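Local coordinates for protein trilobed Protease (Pyrococcus furiosus, PDB 2GOP) that is probably a proteolytic enzyme, of which this chain forms the beta-propeller domain with an open velcro topology, at residues S18-V30 with N60-K72. Numbering follows the deposited sequence.
Sequences SDPRTKGELVAYV and NATMPRISPDGKK
Asp19 OD2 is gripped from three directions: Arg65 NH1 donates at 2.9 Å, on the syn side and 21° out of the carboxylate plane, and two waters donate as well. One of these waters accepts from Met63 N, the other from Arg65 NH2, tying the carboxylate to strand 62-66 twice more. With CG swung anti to the backbone N (chi1 -157°), the Asp19 carboxylate reaches across to stand almost upright, at 83°, against the Arg65 guanidinium. Its other oxygen, OD1, takes both NE (3.1 Å) and NH2 of Arg21, and lies in the plane of that guanidinium. The two arginines then stack nearly parallel, centres 3.5 Å apart, with Arg21 NH2 over the middle of Arg65; the shared carboxylate probably offsets their like charges. Arg65 NH1 also donates to Pro64 O from above the carbonyl plane, and NE to Leu109 O. Were Arg21 an alanine, one face of the Arg65 guanidinium would probably be uncovered and Asp19 OD1 left without its two donors.

The contact joins consecutive blades of the propeller. Strands 18-23 and 26-30 belong to one four-stranded antiparallel sheet, and strand 62-66, which begins the next, lies 6.9 Å, axis to axis, from each; they meet through side chains, not backbone pairing. Away from the charged cluster, apolar side chains meet: Val30 CG2 presses on Pro64 CD at 3.5 Å, tighter than usual, while Ile66 CD1 meets Ala28 CB at 3.8 Å. Lys23, bent at chi2, lays its aliphatic chain alongside Ile66, CB to CG2 3.6 Å, and runs on past Pro68 CA. At the end of the type II' turn from Lys23, Leu26 CD1 comes within 3.8 Å of Gly70 O, where the type I turn from Ser67 closes.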
loop_
_atom_site.group_PDB
_atom_site.type_symbol
_atom_site.label_atom_id
_atom_site.label_comp_id
_atom_site.label_asym_id
_atom_site.label_seq_id
_atom_site.Cartn_x
_atom_site.Cartn_y
_atom_site.Cartn_z
ATOM N N SER A 18 -3.218 13.836 15.915
ATOM C CA SER A 18 -2.637 12.637 15.323
ATOM C C SER A 18 -1.600 12.023 16.242
ATOM O O SER A 18 -1.109 12.666 17.164
ATOM C CB SER A 18 -2.013 12.944 13.954
ATOM O OG SER A 18 -1.037 13.970 14.032
ATOM N N ASP A 19 -1.310 10.752 15.988
ATOM C CA ASP A 19 -0.194 10.047 16.601
ATOM C C ASP A 19 -0.220 10.029 18.137
ATOM O O ASP A 19 0.707 10.551 18.797
ATOM C CB ASP A 19 1.122 10.635 16.094
ATOM C CG ASP A 19 2.284 9.663 16.211
ATOM O OD1 ASP A 19 2.070 8.516 16.674
ATOM O OD2 ASP A 19 3.412 10.056 15.836
ATOM N N PRO A 20 -1.239 9.371 18.714
ATOM C CA PRO A 20 -1.354 9.285 20.183
ATOM C C PRO A 20 -0.307 8.348 20.766
ATOM O O PRO A 20 -0.020 7.299 20.199
ATOM C CB PRO A 20 -2.747 8.701 20.395
ATOM C CG PRO A 20 -3.003 7.899 19.168
ATOM C CD PRO A 20 -2.318 8.634 18.038
ATOM N N ARG A 21 0.254 8.748 21.898
ATOM C CA ARG A 21 1.306 8.009 22.553
ATOM C C ARG A 21 1.096 8.028 24.051
ATOM O O ARG A 21 0.557 8.994 24.603
ATOM C CB ARG A 21 2.658 8.655 22.247
ATOM C CG ARG A 21 3.031 8.619 20.777
ATOM C CD ARG A 21 3.584 7.283 20.413
ATOM N NE ARG A 21 3.426 7.009 18.995
ATOM C CZ ARG A 21 3.997 5.990 18.364
ATOM N NH1 ARG A 21 4.768 5.127 19.021
ATOM N NH2 ARG A 21 3.798 5.844 17.058
ATOM N N THR A 22 1.556 6.975 24.710
ATOM C CA THR A 22 1.517 6.930 26.164
ATOM C C THR A 22 2.678 6.126 26.771
ATOM O O THR A 22 3.086 5.095 26.239
ATOM C CB THR A 22 0.167 6.361 26.659
ATOM O OG1 THR A 22 0.067 6.535 28.080
ATOM C CG2 THR A 22 0.034 4.879 26.293
ATOM N N LYS A 23 3.216 6.645 27.871
ATOM C CA LYS A 23 4.146 5.919 28.734
ATOM C C LYS A 23 3.844 6.344 30.150
ATOM O O LYS A 23 3.724 7.535 30.423
ATOM C CB LYS A 23 5.602 6.264 28.425
ATOM C CG LYS A 23 6.096 5.806 27.068
ATOM C CD LYS A 23 6.124 4.295 26.937
ATOM C CE LYS A 23 6.730 3.888 25.602
ATOM N NZ LYS A 23 6.781 2.415 25.404
ATOM N N GLY A 24 3.708 5.377 31.050
ATOM C CA GLY A 24 3.429 5.671 32.440
ATOM C C GLY A 24 2.157 6.479 32.599
ATOM O O GLY A 24 1.094 6.054 32.164
ATOM N N GLU A 25 2.273 7.645 33.226
ATOM C CA GLU A 25 1.127 8.525 33.448
ATOM C C GLU A 25 1.142 9.709 32.477
ATOM O O GLU A 25 0.398 10.679 32.653
ATOM C CB GLU A 25 1.107 9.011 34.903
ATOM C CG GLU A 25 0.794 7.903 35.921
ATOM C CD GLU A 25 -0.688 7.795 36.263
ATOM O OE1 GLU A 25 -1.541 7.940 35.356
ATOM O OE2 GLU A 25 -1.000 7.554 37.446
ATOM N N LEU A 26 1.979 9.614 31.449
ATOM C CA LEU A 26 2.035 10.624 30.393
ATOM C C LEU A 26 1.334 10.151 29.127
ATOM O O LEU A 26 1.438 8.984 28.737
ATOM C CB LEU A 26 3.487 10.971 30.049
ATOM C CG LEU A 26 4.281 11.724 31.123
ATOM C CD1 LEU A 26 5.686 12.020 30.627
ATOM C CD2 LEU A 26 3.574 13.013 31.540
ATOM N N VAL A 27 0.618 11.073 28.492
ATOM C CA VAL A 27 0.159 10.880 27.128
ATOM C C VAL A 27 0.733 12.026 26.307
ATOM O O VAL A 27 0.991 13.108 26.840
ATOM C CB VAL A 27 -1.382 10.844 27.020
ATOM C CG1 VAL A 27 -1.939 9.729 27.894
ATOM C CG2 VAL A 27 -1.992 12.180 27.407
ATOM N N ALA A 28 0.969 11.773 25.025
ATOM C CA ALA A 28 1.343 12.826 24.089
ATOM C C ALA A 28 0.680 12.593 22.745
ATOM O O ALA A 28 0.256 11.474 22.417
ATOM C CB ALA A 28 2.862 12.911 23.917
ATOM N N TYR A 29 0.597 13.672 21.974
ATOM C CA TYR A 29 -0.009 13.644 20.654
ATOM C C TYR A 29 0.382 14.885 19.881
ATOM O O TYR A 29 0.905 15.849 20.449
ATOM C CB TYR A 29 -1.540 13.550 20.754
ATOM C CG TYR A 29 -2.173 14.618 21.603
ATOM C CD1 TYR A 29 -2.258 14.471 22.984
ATOM C CD2 TYR A 29 -2.689 15.785 21.029
ATOM C CE1 TYR A 29 -2.838 15.432 23.766
ATOM C CE2 TYR A 29 -3.270 16.763 21.812
ATOM C CZ TYR A 29 -3.342 16.579 23.179
ATOM O OH TYR A 29 -3.921 17.536 23.973
ATOM N N VAL A 30 0.109 14.857 18.580
ATOM C CA VAL A 30 0.347 16.002 17.725
ATOM C C VAL A 30 -0.979 16.759 17.540
ATOM O O VAL A 30 -2.007 16.168 17.195
ATOM C CB VAL A 30 0.939 15.585 16.350
ATOM C CG1 VAL A 30 1.168 16.800 15.483
ATOM C CG2 VAL A 30 2.241 14.823 16.542
ATOM N N ASN A 60 6.399 23.053 16.480
ATOM C CA ASN A 60 7.002 22.712 15.200
ATOM C C ASN A 60 7.578 21.293 15.201
ATOM O O ASN A 60 8.730 21.077 14.834
ATOM C CB ASN A 60 8.079 23.756 14.849
ATOM C CG ASN A 60 8.662 23.565 13.457
ATOM O OD1 ASN A 60 8.064 22.913 12.595
ATOM N ND2 ASN A 60 9.844 24.137 13.234
ATOM N N ALA A 61 6.758 20.329 15.599
ATOM C CA ALA A 61 7.224 18.963 15.810
ATOM C C ALA A 61 6.121 17.935 15.570
ATOM O O ALA A 61 4.943 18.213 15.804
ATOM C CB ALA A 61 7.753 18.819 17.228
ATOM N N THR A 62 6.522 16.758 15.087
ATOM C CA THR A 62 5.652 15.584 14.972
ATOM C C THR A 62 6.450 14.342 15.443
ATOM O O THR A 62 7.579 14.470 15.898
ATOM C CB THR A 62 5.197 15.374 13.500
ATOM O OG1 THR A 62 6.341 15.122 12.678
ATOM C CG2 THR A 62 4.444 16.607 12.958
ATOM N N MET A 63 5.868 13.152 15.315
ATOM C CA MET A 63 6.499 11.890 15.740
ATOM C C MET A 63 6.904 11.864 17.220
ATOM O O MET A 63 8.042 11.518 17.540
ATOM C CB MET A 63 7.717 11.552 14.877
ATOM C CG MET A 63 7.443 11.353 13.400
ATOM S SD MET A 63 8.772 10.428 12.586
ATOM C CE MET A 63 8.471 8.776 13.192
ATOM N N PRO A 64 5.979 12.220 18.126
ATOM C CA PRO A 64 6.298 12.173 19.554
ATOM C C PRO A 64 6.548 10.748 20.026
ATOM O O PRO A 64 5.742 9.858 19.750
ATOM C CB PRO A 64 5.036 12.729 20.213
ATOM C CG PRO A 64 3.949 12.447 19.238
ATOM C CD PRO A 64 4.596 12.674 17.896
ATOM N N ARG A 65 7.673 10.534 20.702
ATOM C CA ARG A 65 8.010 9.226 21.254
ATOM C C ARG A 65 8.481 9.440 22.679
ATOM O O ARG A 65 9.554 10.001 22.909
ATOM C CB ARG A 65 9.098 8.536 20.410
ATOM C CG ARG A 65 8.716 8.338 18.928
ATOM C CD ARG A 65 7.576 7.354 18.732
ATOM N NE ARG A 65 7.321 7.069 17.315
ATOM C CZ ARG A 65 6.454 7.711 16.530
ATOM N NH1 ARG A 65 5.685 8.694 16.986
ATOM N NH2 ARG A 65 6.338 7.346 15.262
ATOM N N ILE A 66 7.663 9.037 23.642
ATOM C CA ILE A 66 8.008 9.206 25.042
ATOM C C ILE A 66 8.884 8.031 25.428
ATOM O O ILE A 66 8.543 6.903 25.125
ATOM C CB ILE A 66 6.763 9.208 25.958
ATOM C CG1 ILE A 66 5.783 10.321 25.557
ATOM C CG2 ILE A 66 7.198 9.359 27.437
ATOM C CD1 ILE A 66 4.338 10.006 25.886
ATOM N N SER A 67 10.003 8.294 26.100
ATOM C CA SER A 67 10.857 7.211 26.580
ATOM C C SER A 67 10.114 6.401 27.645
ATOM O O SER A 67 9.349 6.966 28.425
ATOM C CB SER A 67 12.172 7.753 27.140
ATOM O OG SER A 67 11.970 8.562 28.291
ATOM N N PRO A 68 10.317 5.074 27.678
ATOM C CA PRO A 68 9.655 4.252 28.704
ATOM C C PRO A 68 9.663 4.844 30.132
ATOM O O PRO A 68 8.669 4.737 30.853
ATOM C CB PRO A 68 10.441 2.944 28.649
ATOM C CG PRO A 68 10.857 2.849 27.190
ATOM C CD PRO A 68 11.164 4.259 26.781
ATOM N N ASP A 69 10.756 5.484 30.524
ATOM C CA ASP A 69 10.875 6.037 31.883
ATOM C C ASP A 69 10.250 7.425 32.039
ATOM O O ASP A 69 10.350 8.038 33.096
ATOM C CB ASP A 69 12.340 6.047 32.336
ATOM C CG ASP A 69 13.202 7.039 31.577
ATOM O OD1 ASP A 69 12.713 7.726 30.655
ATOM O OD2 ASP A 69 14.400 7.115 31.903
ATOM N N GLY A 70 9.630 7.930 30.977
ATOM C CA GLY A 70 8.974 9.229 31.006
ATOM C C GLY A 70 9.875 10.441 31.178
ATOM O O GLY A 70 9.375 11.535 31.397
ATOM N N LYS A 71 11.189 10.265 31.074
ATOM C CA LYS A 71 12.150 11.369 31.303
ATOM C C LYS A 71 12.568 12.095 30.025
ATOM O O LYS A 71 13.112 13.191 30.086
ATOM C CB LYS A 71 13.408 10.855 31.994
ATOM C CG LYS A 71 13.194 10.359 33.416
ATOM C CD LYS A 71 14.504 9.861 33.999
ATOM C CE LYS A 71 14.306 9.151 35.342
ATOM N NZ LYS A 71 15.608 8.683 35.903
ATOM N N LYS A 72 12.326 11.480 28.872
ATOM C CA LYS A 72 12.693 12.076 27.588
ATOM C C LYS A 72 11.587 11.951 26.560
ATOM O O LYS A 72 10.720 11.090 26.658
ATOM C CB LYS A 72 13.939 11.395 27.025
ATOM C CG LYS A 72 15.151 11.500 27.916
ATOM C CD LYS A 72 16.352 10.854 27.285
ATOM C CE LYS A 72 17.554 10.863 28.234
ATOM N NZ LYS A 72 17.787 12.194 28.867
HETATM O O HOH W 1 3.475 12.083 14.101
HETATM O O HOH W 2 4.291 8.477 13.323
#